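Local coordinates for chemotaxis signal transduction protein (Thermoanaerobacter tengcongensis, PDB 2QDL) that probably acts as a scaffold in bacterial chemotaxis, coupling chemoreceptors to the histidine kinase CheA as a beta-barrel protein of the CheW family, at residues Thr118-Thr122 with Ala123-Gly127. Numbering follows the deposited sequence.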
# COMPACT_ATOMS: atom_id res chain seq x y z
N THR A 118 -3.97 10.32 -13.62
CA THR A 118 -2.61 10.49 -13.08
C THR A 118 -1.77 9.22 -13.27
O THR A 118 -2.09 8.40 -14.13
CB THR A 118 -2.62 11.02 -11.58
OG1 THR A 118 -1.28 11.19 -11.11
CG2 THR A 118 -3.38 10.08 -10.63
N THR A 119 -0.71 9.06 -12.48
CA THR A 119 0.17 7.89 -12.60
C THR A 119 -0.58 6.56 -12.56
O THR A 119 -0.32 5.67 -13.36
CB THR A 119 1.23 7.91 -11.47
OG1 THR A 119 1.84 9.20 -11.43
CG2 THR A 119 2.29 6.90 -11.75
N ILE A 120 -1.50 6.41 -11.60
CA ILE A 120 -2.33 5.20 -11.48
C ILE A 120 -3.78 5.64 -11.41
O ILE A 120 -4.04 6.81 -11.16
CB ILE A 120 -1.89 4.30 -10.28
CG1 ILE A 120 -2.16 5.00 -8.94
CG2 ILE A 120 -0.40 3.90 -10.43
CD1 ILE A 120 -2.07 4.14 -7.70
N ASP A 121 -4.71 4.72 -11.67
CA ASP A 121 -6.15 4.98 -11.50
C ASP A 121 -6.40 5.74 -10.21
O ASP A 121 -5.98 5.30 -9.15
CB ASP A 121 -6.90 3.65 -11.46
CG ASP A 121 -8.38 3.78 -11.80
OD1 ASP A 121 -9.06 4.66 -11.27
OD2 ASP A 121 -8.88 2.95 -12.58
N THR A 122 -7.09 6.87 -10.29
CA THR A 122 -7.47 7.63 -9.11
C THR A 122 -8.29 6.82 -8.08
O THR A 122 -8.34 7.18 -6.93
CB THR A 122 -8.24 8.90 -9.48
OG1 THR A 122 -9.43 8.53 -10.21
CG2 THR A 122 -7.35 9.82 -10.33
N ALA A 123 -8.91 5.71 -8.50
CA ALA A 123 -9.62 4.83 -7.57
C ALA A 123 -8.70 4.31 -6.47
O ALA A 123 -9.14 3.86 -5.42
CB ALA A 123 -10.28 3.67 -8.31
N PHE A 124 -7.40 4.37 -6.76
CA PHE A 124 -6.36 3.81 -5.87
C PHE A 124 -5.55 4.92 -5.21
O PHE A 124 -4.56 4.65 -4.52
CB PHE A 124 -5.40 2.90 -6.65
CG PHE A 124 -6.08 1.75 -7.38
CD1 PHE A 124 -6.93 0.86 -6.70
CD2 PHE A 124 -5.82 1.53 -8.74
CE1 PHE A 124 -7.53 -0.19 -7.38
CE2 PHE A 124 -6.39 0.48 -9.41
CZ PHE A 124 -7.25 -0.40 -8.73
N VAL A 125 -5.91 6.17 -5.47
CA VAL A 125 -5.13 7.32 -4.99
C VAL A 125 -5.89 8.12 -3.96
O VAL A 125 -7.02 8.59 -4.23
CB VAL A 125 -4.71 8.26 -6.15
CG1 VAL A 125 -3.89 9.49 -5.63
CG2 VAL A 125 -3.95 7.50 -7.22
N GLU A 126 -5.30 8.28 -2.77
CA GLU A 126 -5.92 9.13 -1.73
C GLU A 126 -5.55 10.60 -1.97
O GLU A 126 -6.40 11.50 -1.90
CB GLU A 126 -5.47 8.69 -0.33
CG GLU A 126 -5.87 9.68 0.79
CD GLU A 126 -5.48 9.19 2.16
OE1 GLU A 126 -5.83 8.03 2.51
OE2 GLU A 126 -4.80 9.95 2.89
N GLY A 127 -4.28 10.85 -2.23
CA GLY A 127 -3.82 12.20 -2.45
C GLY A 127 -2.40 12.14 -2.95
O GLY A 127 -1.80 11.07 -3.03
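Asp121 and Phe124 are joined by a backbone bond, Phe124 N to Asp121 O at 2.9 Å, and one residue on Val125 N reaches Thr122 O at 3.0 Å; these are two successive i to i+3 bonds, which wind residues 122-124 into a short 3-10 segment. The side chain of Asp121 adds a third bond, since CG lies opposite the backbone N (chi1 -159°) and OD1 can accept from Ala123 N at 3.0 Å, closing an Asx turn. That bond is nearly straight, 167° at the hydrogen, and approaches from the anti side, tilted out of the carboxylate plane. Aspartate suits this place because its short arm reaches an early amide of the turn, and the methyl of Ala123 is small enough to lie against OD1. Asp121 CB also approaches the Phe124 ring obliquely, 3.6 Å from CD2.

On the apolar side, Ile120 sets CG1 between its own N and carbonyl carbon (chi1 67°), and this branch reaches across to Phe124 and Val125: CG1 lies 3.5 Å from Val125 CG2, while CD1 meets Phe124 CB at 3.7 Å, the isoleucine and phenylalanine side chains crossing at about a right angle. Phe70 of helix 66-70 touches both Ile120 and the Phe124 ring, and Val125 leans on Ile137 of strand 134-139.

Beyond the turn, Ile138 is paired with both Glu126 and Gly127, a classic bulge. The chemistry is thus divided: an exposed carboxylate and backbone bonds fix the turn, while buried apolar side chains join it to helix 66-70 and to strand 134-139.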